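Isomaltodextranase (Arthrobacter globiformis, PDB 5AWO) hydrolyses alpha-1,6-glucosidic linkages in polysaccharides, releasing successive isomaltose units from the non-reducing ends of the chains. Local coordinates at residues A18-R23 and P559-F564; L22-R27 and D513-F518; D503-G508 and G599-N604; M544-E549 and V589-G594; T555-V560 and T579-A584. All blocks are in the same frame, centred on the assembly; numbering follows the deposited sequence.

Contact 1 of 5, residues A18-R23 and P559-F564; sequences AAPPLR and PVHVSF
His561 turns its ring out beside the strand, with CG next to the backbone N and anti to the carbonyl carbon (chi1 -63°), and chi2 of -68° sets the imidazole so that one face receives Ala19. The methyl group CB of Ala19 sits 3.3 Å from the centroid of the His561 ring, only 14° off its normal, a CH-pi contact placed almost over the middle of the face. The NE2 and CE1 side of the ring comes nearest to this methyl. ND1, next to CG, is hydrogen-bonded to Asp597, which holds the rotation of the ring.

One backbone hydrogen bond joins the segments, from Ala19 N to Pro559 O at 3.0 Å. The donor stands well above the carbonyl plane, so this is a bent approach. Next to it Ala18 and Val560 form an antiparallel non-hydrogen-bonded pair, their side chains diverging. Strand 17-18, close to the start of the modelled chain, thereby becomes the edge strand of an antiparallel sheet in the C-terminal carbohydrate-binding module, and His561 carries the pairing on through a backbone bond to Thr17.

Beyond Ala19 the N-terminal segment leaves the strand direction through two prolines. The ring of Pro559, preceded by a cis peptide bond, packs against the backbone of Ala19 and Pro20, its CB 3.4 Å from Ala19 O and 4.1 Å from Ala19 CB. Pro20 crosses the His561 side chain at about a right angle, its CD 4.0 Å from NE2 of His561, and Pro21 brings its CA against the CG corner of the Pro559 ring.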
# COMPACT_ATOMS: atom_id res chain seq x y z
N ALA A 18 -2.59 -28.03 17.77
CA ALA A 18 -1.90 -26.76 17.97
C ALA A 18 -0.71 -26.67 17.02
O ALA A 18 -0.05 -27.66 16.74
CB ALA A 18 -1.45 -26.62 19.42
N ALA A 19 -0.46 -25.46 16.52
CA ALA A 19 0.64 -25.22 15.60
C ALA A 19 1.44 -24.02 16.07
O ALA A 19 0.88 -23.12 16.70
CB ALA A 19 0.11 -24.99 14.19
N PRO A 20 2.73 -23.98 15.75
CA PRO A 20 3.48 -22.76 16.02
C PRO A 20 3.09 -21.63 15.04
O PRO A 20 2.49 -21.91 14.01
CB PRO A 20 4.94 -23.16 15.81
CG PRO A 20 4.92 -24.44 15.05
CD PRO A 20 3.52 -24.98 15.02
N PRO A 21 3.43 -20.38 15.39
CA PRO A 21 3.13 -19.27 14.46
C PRO A 21 3.90 -19.41 13.15
O PRO A 21 5.00 -19.95 13.12
CB PRO A 21 3.56 -18.03 15.24
CG PRO A 21 4.60 -18.52 16.19
CD PRO A 21 4.15 -19.90 16.58
N LEU A 22 3.30 -18.92 12.07
CA LEU A 22 4.00 -18.80 10.79
C LEU A 22 5.09 -17.73 10.91
O LEU A 22 4.93 -16.77 11.65
CB LEU A 22 3.01 -18.37 9.71
CG LEU A 22 1.90 -19.34 9.32
CD1 LEU A 22 1.11 -18.77 8.16
CD2 LEU A 22 2.45 -20.71 8.95
N ARG A 23 6.20 -17.94 10.21
CA ARG A 23 7.25 -16.94 10.07
C ARG A 23 6.85 -15.91 9.01
O ARG A 23 6.55 -16.29 7.87
CB ARG A 23 8.55 -17.59 9.62
CG ARG A 23 9.18 -18.54 10.65
CD ARG A 23 10.38 -19.22 10.04
NE ARG A 23 9.98 -20.12 8.96
CZ ARG A 23 10.80 -20.66 8.06
NH1 ARG A 23 12.10 -20.40 8.07
NH2 ARG A 23 10.29 -21.47 7.13
N PRO A 559 -2.93 -20.60 16.42
CA PRO A 559 -2.70 -21.33 15.19
C PRO A 559 -3.00 -22.81 15.38
O PRO A 559 -2.66 -23.37 16.43
CB PRO A 559 -1.20 -21.12 14.90
CG PRO A 559 -0.74 -20.07 15.84
CD PRO A 559 -1.68 -20.08 17.00
N VAL A 560 -3.67 -23.40 14.41
CA VAL A 560 -3.90 -24.83 14.39
C VAL A 560 -3.58 -25.40 13.01
O VAL A 560 -3.73 -24.73 11.99
CB VAL A 560 -5.36 -25.21 14.77
CG1 VAL A 560 -5.65 -24.82 16.21
CG2 VAL A 560 -6.37 -24.59 13.81
N HIS A 561 -3.12 -26.65 13.00
CA HIS A 561 -2.94 -27.38 11.76
C HIS A 561 -4.30 -27.88 11.34
O HIS A 561 -4.97 -28.60 12.10
CB HIS A 561 -2.00 -28.57 11.95
CG HIS A 561 -0.61 -28.20 12.34
ND1 HIS A 561 0.26 -27.54 11.50
CD2 HIS A 561 0.08 -28.42 13.49
CE1 HIS A 561 1.41 -27.35 12.11
NE2 HIS A 561 1.33 -27.88 13.32
N VAL A 562 -4.73 -27.48 10.14
CA VAL A 562 -5.93 -27.99 9.52
C VAL A 562 -5.48 -29.01 8.48
O VAL A 562 -4.49 -28.79 7.77
CB VAL A 562 -6.75 -26.85 8.87
CG1 VAL A 562 -7.94 -27.40 8.11
CG2 VAL A 562 -7.19 -25.86 9.94
N SER A 563 -6.15 -30.16 8.40
CA SER A 563 -5.70 -31.24 7.55
C SER A 563 -6.45 -31.27 6.23
O SER A 563 -7.64 -30.97 6.19
CB SER A 563 -5.84 -32.59 8.28
OG SER A 563 -5.06 -32.58 9.46
N PHE A 564 -5.74 -31.66 5.18
CA PHE A 564 -6.22 -31.64 3.80
C PHE A 564 -5.91 -32.98 3.12
O PHE A 564 -4.77 -33.24 2.74
CB PHE A 564 -5.55 -30.48 3.04
CG PHE A 564 -5.92 -29.12 3.55
CD1 PHE A 564 -5.23 -28.54 4.61
CD2 PHE A 564 -6.97 -28.41 2.98
CE1 PHE A 564 -5.57 -27.28 5.08
CE2 PHE A 564 -7.32 -27.15 3.46
CZ PHE A 564 -6.62 -26.59 4.51

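Contact 2 of 5, residues L22-R27 and D513-F518; sequences LRLASR and DPLVTF
This contact belongs to the N-terminal connection that runs from the edge strand of the carbohydrate-binding module towards the catalytic TIM barrel, held here to the chain just before strand 515-522. Asp513 does most of the holding. Its OD2 accepts the backbone N-H of Arg23 at 2.7 Å in a nearly straight bond (169°), met from above the carboxylate plane. The other oxygen, OD1, offers its syn lone pair to NH2 of Arg23 at 2.8 Å, making a salt bridge, while NE of Arg23 adds a weak, bent bond to OD1. A bend at chi3 (-67°) folds the arginine chain back to this position, with guanidinium and carboxylate planes 55° apart.

The main chain answers in the other direction: Asp513 N donates to Arg23 O at 3.1 Å, and a water bridges that same carbonyl to Asp513 O. A second water donates to OD2 of Asp513. An alanine here would remove the carboxylate and would probably loosen both the backbone N-H of Arg23 and its guanidinium.

Leu22 and Leu24, before and after Arg23, both pack on Leu515: Leu24 crosses it at about a right angle, CD2 to CD2 at 3.6 Å, and CD1 of Leu22 lies 4.0 Å from CB of Leu515. Farther along, Arg27 is salt-bridged to Asp262, just before barrel strand 263-265.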
# COMPACT_ATOMS: atom_id res chain seq x y z
N LEU A 22 3.30 -18.92 12.07
CA LEU A 22 4.00 -18.80 10.79
C LEU A 22 5.09 -17.73 10.91
O LEU A 22 4.93 -16.77 11.65
CB LEU A 22 3.01 -18.37 9.71
CG LEU A 22 1.90 -19.34 9.32
CD1 LEU A 22 1.11 -18.77 8.16
CD2 LEU A 22 2.45 -20.71 8.95
N ARG A 23 6.20 -17.94 10.21
CA ARG A 23 7.25 -16.94 10.07
C ARG A 23 6.85 -15.91 9.01
O ARG A 23 6.55 -16.29 7.87
CB ARG A 23 8.55 -17.59 9.62
CG ARG A 23 9.18 -18.54 10.65
CD ARG A 23 10.38 -19.22 10.04
NE ARG A 23 9.98 -20.12 8.96
CZ ARG A 23 10.80 -20.66 8.06
NH1 ARG A 23 12.10 -20.40 8.07
NH2 ARG A 23 10.29 -21.47 7.13
N LEU A 24 6.88 -14.65 9.40
CA LEU A 24 6.46 -13.55 8.51
C LEU A 24 7.64 -12.80 7.92
O LEU A 24 8.73 -12.79 8.49
CB LEU A 24 5.59 -12.58 9.29
CG LEU A 24 4.33 -13.19 9.95
CD1 LEU A 24 3.51 -12.14 10.66
CD2 LEU A 24 3.49 -13.90 8.92
N ALA A 25 7.40 -12.16 6.78
CA ALA A 25 8.39 -11.35 6.10
C ALA A 25 7.87 -9.93 5.79
O ALA A 25 8.46 -9.22 4.98
CB ALA A 25 8.84 -12.04 4.82
N SER A 26 6.78 -9.52 6.44
CA SER A 26 6.27 -8.16 6.28
C SER A 26 6.14 -7.46 7.61
O SER A 26 6.04 -8.10 8.66
CB SER A 26 4.92 -8.19 5.56
OG SER A 26 3.88 -8.66 6.41
N ARG A 27 6.16 -6.13 7.58
CA ARG A 27 5.95 -5.33 8.78
C ARG A 27 4.61 -5.62 9.42
O ARG A 27 4.49 -5.58 10.65
CB ARG A 27 6.08 -3.84 8.44
CG ARG A 27 5.59 -2.87 9.50
CD ARG A 27 5.94 -1.45 9.10
NE ARG A 27 4.96 -0.46 9.51
CZ ARG A 27 4.97 0.23 10.65
NH1 ARG A 27 4.03 1.11 10.88
NH2 ARG A 27 5.92 0.04 11.58
N ASP A 513 7.25 -18.24 5.55
CA ASP A 513 6.27 -19.26 5.23
C ASP A 513 5.24 -18.72 4.25
O ASP A 513 4.65 -17.66 4.48
CB ASP A 513 5.59 -19.71 6.51
CG ASP A 513 6.55 -20.38 7.48
OD1 ASP A 513 7.51 -21.02 6.99
OD2 ASP A 513 6.37 -20.20 8.70
N PRO A 514 4.98 -19.44 3.16
CA PRO A 514 3.94 -18.95 2.23
C PRO A 514 2.58 -18.90 2.89
O PRO A 514 2.23 -19.77 3.70
CB PRO A 514 3.95 -19.96 1.10
CG PRO A 514 5.00 -20.95 1.38
CD PRO A 514 5.54 -20.74 2.75
N LEU A 515 1.80 -17.87 2.57
CA LEU A 515 0.51 -17.68 3.20
C LEU A 515 -0.46 -16.89 2.32
O LEU A 515 -0.04 -16.21 1.36
CB LEU A 515 0.65 -17.01 4.58
CG LEU A 515 1.31 -15.61 4.63
CD1 LEU A 515 0.34 -14.47 4.26
CD2 LEU A 515 1.97 -15.32 5.98
N VAL A 516 -1.72 -16.97 2.70
CA VAL A 516 -2.81 -16.18 2.13
C VAL A 516 -3.60 -15.58 3.26
O VAL A 516 -3.89 -16.25 4.26
CB VAL A 516 -3.76 -17.02 1.25
CG1 VAL A 516 -4.89 -16.17 0.67
CG2 VAL A 516 -2.98 -17.69 0.13
N THR A 517 -3.94 -14.30 3.13
CA THR A 517 -4.71 -13.59 4.14
C THR A 517 -6.01 -13.05 3.57
O THR A 517 -6.02 -12.39 2.51
CB THR A 517 -3.90 -12.44 4.78
OG1 THR A 517 -2.74 -12.98 5.44
CG2 THR A 517 -4.71 -11.63 5.75
N PHE A 518 -7.09 -13.32 4.29
CA PHE A 518 -8.44 -12.88 3.97
C PHE A 518 -8.93 -11.97 5.08
O PHE A 518 -8.72 -12.24 6.27
CB PHE A 518 -9.42 -14.06 3.90
CG PHE A 518 -9.05 -15.11 2.90
CD1 PHE A 518 -9.53 -15.05 1.59
CD2 PHE A 518 -8.28 -16.20 3.27
CE1 PHE A 518 -9.23 -16.03 0.67
CE2 PHE A 518 -7.97 -17.18 2.36
CZ PHE A 518 -8.43 -17.11 1.06
O HOH W 1 5.41 -15.35 5.55
O HOH W 2 7.55 -22.20 10.10

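Contact 3 of 5, residues D503-G508 and G599-N604; sequences DGLQAG and GAINLN
Ile601 N donates to Leu505 O at 3.3 Å, nearly along the C=O axis, the one direct hydrogen bond between residues 503-508 and 599-604 in the beta-sandwich carbohydrate-binding module. The short strand segments diverge at 123° at this end of the pair, and a backbone bond between Leu603 and Val502 continues the pairing. Beside the Ile601 bond, CA of Ala600 comes to 3.2 Å from Leu505 O as a CA-H...O contact.

Where a second direct rung might be expected, a water stands between the strands. It accepts from Leu505 N and donates to Ile601 O at 2.7 Å and to Asn602 OD1 at 2.8 Å, so three bonds grip it. The side chain of Asn602 thus reaches back along its strand to share the water, and its OD1 also rests 3.2 Å from CB of Asp503. Leu505, the centre of an inverse gamma turn, drops its side chain to the buried side, where CD1 lies 3.9 Å from CB of Leu603 and further on meets CG1 of Ile601.

Farther out, Asp503 is tied through OD2 to Asn490, and Gly599 O receives NH2 of Arg593. Ala600 O takes the hydroxyl of Ser542. Ala600 CB packs on CB of Gln506, whose CG is wedged between N and C (chi1 88°) and whose chain bends back at chi2. Its NE2 then donates to Ala507 O at 2.8 Å, a straight bond that lies in the amide plane but meets the carbonyl from above its own plane.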
# COMPACT_ATOMS: atom_id res chain seq x y z
N ASP A 503 -1.02 -21.03 -5.56
CA ASP A 503 -0.03 -22.10 -5.35
C ASP A 503 1.15 -21.56 -4.57
O ASP A 503 1.07 -20.47 -3.95
CB ASP A 503 0.35 -22.77 -6.68
CG ASP A 503 1.23 -21.92 -7.56
OD1 ASP A 503 1.44 -20.73 -7.20
OD2 ASP A 503 1.68 -22.43 -8.61
N GLY A 504 2.23 -22.34 -4.53
CA GLY A 504 3.38 -22.00 -3.73
C GLY A 504 3.17 -22.25 -2.25
O GLY A 504 3.95 -21.75 -1.43
N LEU A 505 2.13 -22.99 -1.88
CA LEU A 505 1.84 -23.28 -0.49
C LEU A 505 2.50 -24.62 -0.17
O LEU A 505 1.85 -25.66 -0.17
CB LEU A 505 0.34 -23.27 -0.22
CG LEU A 505 -0.35 -21.90 -0.38
CD1 LEU A 505 -1.86 -22.06 -0.44
CD2 LEU A 505 0.04 -20.96 0.76
N GLN A 506 3.80 -24.56 0.06
CA GLN A 506 4.63 -25.73 0.40
C GLN A 506 5.77 -25.22 1.29
O GLN A 506 5.75 -24.07 1.75
CB GLN A 506 5.10 -26.44 -0.86
CG GLN A 506 6.38 -25.96 -1.50
CD GLN A 506 6.25 -24.58 -2.09
OE1 GLN A 506 5.48 -24.37 -3.01
NE2 GLN A 506 7.02 -23.63 -1.56
N ALA A 507 6.76 -26.06 1.58
CA ALA A 507 7.87 -25.57 2.40
C ALA A 507 8.45 -24.30 1.77
O ALA A 507 8.76 -24.26 0.59
CB ALA A 507 8.95 -26.65 2.53
N GLY A 508 8.60 -23.25 2.59
CA GLY A 508 9.16 -21.98 2.12
C GLY A 508 10.54 -22.09 1.48
O GLY A 508 11.37 -22.89 1.90
N GLY A 599 3.41 -31.53 3.66
CA GLY A 599 3.02 -31.54 2.26
C GLY A 599 2.81 -30.18 1.61
O GLY A 599 3.62 -29.25 1.80
N ALA A 600 1.74 -30.08 0.84
CA ALA A 600 1.41 -28.86 0.10
C ALA A 600 -0.06 -28.89 -0.33
O ALA A 600 -0.66 -29.97 -0.45
CB ALA A 600 2.30 -28.74 -1.12
N ILE A 601 -0.66 -27.72 -0.55
CA ILE A 601 -1.96 -27.63 -1.20
C ILE A 601 -1.94 -26.48 -2.18
O ILE A 601 -1.10 -25.60 -2.09
CB ILE A 601 -3.15 -27.38 -0.25
CG1 ILE A 601 -3.20 -25.93 0.27
CG2 ILE A 601 -3.18 -28.41 0.88
CD1 ILE A 601 -4.45 -25.61 1.08
N ASN A 602 -2.90 -26.52 -3.09
CA ASN A 602 -3.28 -25.32 -3.86
C ASN A 602 -4.63 -24.88 -3.31
O ASN A 602 -5.48 -25.71 -3.02
CB ASN A 602 -3.37 -25.62 -5.33
CG ASN A 602 -2.01 -25.89 -5.96
OD1 ASN A 602 -1.00 -25.36 -5.50
ND2 ASN A 602 -1.98 -26.69 -7.02
N LEU A 603 -4.83 -23.57 -3.15
CA LEU A 603 -6.03 -23.08 -2.51
C LEU A 603 -6.86 -22.27 -3.49
O LEU A 603 -6.36 -21.30 -4.08
CB LEU A 603 -5.70 -22.22 -1.29
CG LEU A 603 -6.88 -21.73 -0.47
CD1 LEU A 603 -7.57 -22.88 0.28
CD2 LEU A 603 -6.45 -20.65 0.50
N ASN A 604 -8.13 -22.64 -3.65
CA ASN A 604 -9.06 -21.93 -4.54
C ASN A 604 -9.86 -20.87 -3.81
O ASN A 604 -9.93 -19.72 -4.27
CB ASN A 604 -10.01 -22.94 -5.18
CG ASN A 604 -10.74 -22.38 -6.39
OD1 ASN A 604 -10.43 -21.30 -6.93
ND2 ASN A 604 -11.69 -23.13 -6.83
O HOH W 3 1.09 -25.15 -3.65

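Contact 4 of 5, residues M544-E549 and V589-G594; sequences MTVTAE and VTIGRG
The guanidinium of Arg593 donates through two of its nitrogens: NH1 to Gly594 O at 3.0 Å, with that oxygen 28° out of the guanidinium plane, and NH2 to Gly599 O. The carboxylate of Glu549, at the other end, is salt-bridged to Arg33. Arg593 meets Met544 with its aliphatic root instead. Bent at chi2 and chi3, the methionine crosses it at about a right angle, so that CE lies 3.5 Å from Arg593 CG and SD rests against Arg593 CB. At its base, CB of Met544 packs 3.7 Å from CG1 of Ile591. An alanine here, in place of Met544, would remove the thioether and would probably leave the stem of Arg593 less firmly packed.

Between these ends the strands form a regular antiparallel ladder. Thr545 and Gly592 exchange two backbone bonds, as do Thr547 and Thr590, the shortest being Thr545 N to Gly592 O at 2.8 Å. The carbonyls of Thr545 and Thr590 both face one water, which donates to each. Side chains alternate: Val546, Ile591, Ala548 and Val589 turn to one face, where Val546 CG2 lies alongside Ile591 CG1 at 4.0 Å, pointing the same way. Thr545, Thr547 and Thr590 occupy the opposite face, with Thr545 OG1 bound to Asp597 and Thr590 OG1 to Thr517.

Strand 555-564 flanks this pair beside 542-549, and 515-522 flanks it beside 585-592. The aliphatic face looks onto Ile580 and Leu582 of strand 574-582 in the other sheet of the sandwich, whereas Ala19 and Leu22 of the N-terminal segment cover Thr545.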
# COMPACT_ATOMS: atom_id res chain seq x y z
N MET A 544 -2.09 -27.28 6.72
CA MET A 544 -1.78 -25.84 6.73
C MET A 544 -2.09 -25.28 8.10
O MET A 544 -2.98 -25.77 8.79
CB MET A 544 -2.63 -25.08 5.69
CG MET A 544 -2.38 -25.53 4.28
SD MET A 544 -0.80 -25.02 3.57
CE MET A 544 -0.29 -26.43 2.60
N THR A 545 -1.35 -24.23 8.48
CA THR A 545 -1.61 -23.53 9.72
C THR A 545 -2.61 -22.40 9.47
O THR A 545 -2.42 -21.61 8.54
CB THR A 545 -0.29 -22.98 10.30
OG1 THR A 545 0.62 -24.07 10.53
CG2 THR A 545 -0.55 -22.22 11.58
N VAL A 546 -3.67 -22.35 10.28
CA VAL A 546 -4.75 -21.37 10.13
C VAL A 546 -4.90 -20.57 11.41
O VAL A 546 -4.98 -21.14 12.51
CB VAL A 546 -6.10 -22.03 9.78
CG1 VAL A 546 -7.22 -20.99 9.70
CG2 VAL A 546 -6.00 -22.80 8.46
N THR A 547 -4.92 -19.24 11.27
CA THR A 547 -5.21 -18.36 12.38
C THR A 547 -6.34 -17.39 12.04
O THR A 547 -6.65 -17.15 10.86
CB THR A 547 -3.99 -17.52 12.82
OG1 THR A 547 -3.50 -16.70 11.73
CG2 THR A 547 -2.87 -18.39 13.32
N ALA A 548 -6.96 -16.88 13.09
CA ALA A 548 -7.76 -15.66 13.03
C ALA A 548 -7.22 -14.65 14.04
O ALA A 548 -6.83 -15.02 15.16
CB ALA A 548 -9.23 -15.96 13.29
N GLU A 549 -7.18 -13.37 13.64
CA GLU A 549 -6.61 -12.30 14.43
C GLU A 549 -7.43 -11.02 14.25
O GLU A 549 -8.09 -10.83 13.20
CB GLU A 549 -5.17 -11.99 13.98
CG GLU A 549 -4.18 -13.12 14.26
CD GLU A 549 -2.77 -12.84 13.77
OE1 GLU A 549 -2.56 -11.82 13.06
OE2 GLU A 549 -1.85 -13.63 14.07
N VAL A 589 -8.12 -13.70 8.54
CA VAL A 589 -7.98 -15.16 8.54
C VAL A 589 -6.84 -15.46 7.60
O VAL A 589 -6.93 -15.19 6.39
CB VAL A 589 -9.29 -15.85 8.10
CG1 VAL A 589 -9.10 -17.36 8.04
CG2 VAL A 589 -10.42 -15.51 9.06
N THR A 590 -5.76 -15.99 8.16
CA THR A 590 -4.55 -16.32 7.44
C THR A 590 -4.31 -17.82 7.45
O THR A 590 -4.36 -18.46 8.52
CB THR A 590 -3.35 -15.54 8.02
OG1 THR A 590 -3.58 -14.13 7.79
CG2 THR A 590 -2.03 -15.94 7.40
N ILE A 591 -4.05 -18.35 6.27
CA ILE A 591 -3.73 -19.77 6.04
C ILE A 591 -2.38 -19.84 5.36
O ILE A 591 -2.18 -19.18 4.34
CB ILE A 591 -4.82 -20.51 5.22
CG1 ILE A 591 -4.39 -21.95 4.91
CG2 ILE A 591 -5.17 -19.77 3.92
CD1 ILE A 591 -5.52 -22.86 4.43
N GLY A 592 -1.45 -20.63 5.91
CA GLY A 592 -0.12 -20.73 5.36
C GLY A 592 0.58 -22.02 5.72
O GLY A 592 0.08 -22.78 6.54
N ARG A 593 1.72 -22.25 5.08
CA ARG A 593 2.43 -23.52 5.21
C ARG A 593 3.71 -23.30 6.00
O ARG A 593 4.71 -22.81 5.48
CB ARG A 593 2.72 -24.06 3.81
CG ARG A 593 2.87 -25.58 3.76
CD ARG A 593 4.17 -26.03 4.38
NE ARG A 593 4.51 -27.38 3.91
CZ ARG A 593 5.59 -28.05 4.30
NH1 ARG A 593 6.43 -27.51 5.18
NH2 ARG A 593 5.82 -29.25 3.78
N GLY A 594 3.68 -23.69 7.28
CA GLY A 594 4.84 -23.58 8.16
C GLY A 594 5.81 -24.76 8.09
O GLY A 594 5.57 -25.76 7.40
O HOH W 4 -1.97 -19.24 9.51
O HOH W 5 -2.96 -12.44 9.87

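Contact 5 of 5, residues T555-V560 and T579-A584; sequences TVDGPV and TITLDA
A classic beta bulge sets this contact apart: Val556 and Asp557 both face Ala548, and the chain turns a corner there, which brings a carbonyl and a carboxylate to bear on a single threonine of the other sheet. Thr581 answers both. Its hydroxyl, with OG1 wedged between N and C (chi1 56°), donates to Val556 O at 2.9 Å, arriving above the carbonyl plane. Its backbone N-H goes to Asp557 OD2 at 2.9 Å in a nearly straight bond of 169°, again from above the plane of the acceptor group.

Asp557 reaches there because CG lies anti to its backbone N (chi1 -158°), and its side chain crosses that of Thr581 at about a right angle. Gly558 N adds a weak bond to OD1 of Asp557. OD2 lies 3.6 Å from CG1 of Ile580 as well, so this charged oxygen is bordered by an aliphatic chain. The side chains of Val556 and Asp583 run antiparallel past one another, CG2 of Val556 4.0 Å from OD2 of Asp583. The carbonyl oxygen of Thr581 is buried here with no partner in the model.

Strand 574-582 pairs with 526-535 in one sheet of the module, whereas 555-564 pairs with 542-549 in the other. Just inside this bridge between sheets, Ile580 and Leu582 pack on Val589 of strand 585-592.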
# COMPACT_ATOMS: atom_id res chain seq x y z
N THR A 555 -4.51 -12.61 18.73
CA THR A 555 -5.03 -13.90 18.30
C THR A 555 -6.51 -14.15 18.71
O THR A 555 -6.85 -14.00 19.89
CB THR A 555 -4.09 -15.00 18.83
OG1 THR A 555 -2.79 -14.84 18.24
CG2 THR A 555 -4.60 -16.35 18.49
N VAL A 556 -7.36 -14.49 17.75
CA VAL A 556 -8.80 -14.86 17.93
C VAL A 556 -8.93 -16.39 17.90
O VAL A 556 -9.75 -16.97 18.65
CB VAL A 556 -9.72 -14.28 16.80
CG1 VAL A 556 -11.19 -14.69 16.97
CG2 VAL A 556 -9.66 -12.77 16.77
N ASP A 557 -8.19 -17.02 17.00
CA ASP A 557 -8.15 -18.47 16.90
C ASP A 557 -6.80 -18.96 16.44
O ASP A 557 -6.01 -18.20 15.84
CB ASP A 557 -9.22 -18.98 15.95
CG ASP A 557 -9.57 -20.44 16.20
OD1 ASP A 557 -8.92 -21.08 17.07
OD2 ASP A 557 -10.52 -20.92 15.55
N GLY A 558 -6.52 -20.23 16.73
CA GLY A 558 -5.34 -20.90 16.25
C GLY A 558 -4.13 -20.38 16.98
O GLY A 558 -4.27 -19.78 18.04
N PRO A 559 -2.93 -20.60 16.42
CA PRO A 559 -2.70 -21.33 15.19
C PRO A 559 -3.00 -22.81 15.38
O PRO A 559 -2.66 -23.37 16.43
CB PRO A 559 -1.20 -21.12 14.90
CG PRO A 559 -0.74 -20.07 15.84
CD PRO A 559 -1.68 -20.08 17.00
N VAL A 560 -3.67 -23.40 14.41
CA VAL A 560 -3.90 -24.83 14.39
C VAL A 560 -3.58 -25.40 13.01
O VAL A 560 -3.73 -24.73 11.99
CB VAL A 560 -5.36 -25.21 14.77
CG1 VAL A 560 -5.65 -24.82 16.21
CG2 VAL A 560 -6.37 -24.59 13.81
N THR A 579 -14.06 -25.33 11.72
CA THR A 579 -14.70 -24.42 12.63
C THR A 579 -13.65 -23.41 13.03
O THR A 579 -12.55 -23.77 13.42
CB THR A 579 -15.19 -25.16 13.90
OG1 THR A 579 -16.29 -25.99 13.56
CG2 THR A 579 -15.62 -24.17 14.98
N ILE A 580 -14.02 -22.14 12.97
CA ILE A 580 -13.10 -21.08 13.31
C ILE A 580 -13.83 -20.12 14.23
O ILE A 580 -14.99 -19.80 14.00
CB ILE A 580 -12.56 -20.42 12.01
CG1 ILE A 580 -11.38 -19.51 12.31
CG2 ILE A 580 -13.67 -19.67 11.28
CD1 ILE A 580 -10.63 -19.07 11.06
N THR A 581 -13.17 -19.70 15.30
CA THR A 581 -13.74 -18.70 16.19
C THR A 581 -13.42 -17.32 15.62
O THR A 581 -12.26 -16.93 15.62
CB THR A 581 -13.28 -18.87 17.67
OG1 THR A 581 -11.84 -18.85 17.81
CG2 THR A 581 -13.79 -20.21 18.21
N LEU A 582 -14.46 -16.65 15.09
CA LEU A 582 -14.37 -15.25 14.58
C LEU A 582 -15.11 -14.30 15.51
O LEU A 582 -16.13 -14.67 16.12
CB LEU A 582 -14.96 -15.13 13.16
CG LEU A 582 -14.46 -16.09 12.09
CD1 LEU A 582 -15.30 -15.97 10.84
CD2 LEU A 582 -12.98 -15.87 11.80
N ASP A 583 -14.60 -13.08 15.66
CA ASP A 583 -15.20 -12.08 16.53
C ASP A 583 -16.06 -11.16 15.68
O ASP A 583 -15.95 -11.17 14.46
CB ASP A 583 -14.12 -11.30 17.33
CG ASP A 583 -13.58 -12.08 18.55
OD1 ASP A 583 -14.15 -13.13 18.89
OD2 ASP A 583 -12.58 -11.64 19.21
N ALA A 584 -16.96 -10.40 16.32
CA ALA A 584 -17.80 -9.45 15.61
C ALA A 584 -16.89 -8.45 14.91
O ALA A 584 -15.95 -7.97 15.49
CB ALA A 584 -18.70 -8.69 16.58

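In the fold
From the N terminus, residues 18-27 serve two contacts in turn: contact 1 closes a very long loop onto strand 555-564 at one sheet edge, and contact 2 closes a slightly shorter one just before strand 515-522, both spanning the catalytic barrel. Contact 3, between 503-508 and 599-604, crosses both of these in the sequence and joins strands of the opposite sheet. Inside its loop is nested contact 4, the ladder of 542-549 with 585-592, which in turn encloses contact 5, the tie between sheets. Contact 1 also crosses contact 4, touching it along neighbouring strands, and shares Pro559 and Val560 with contact 5.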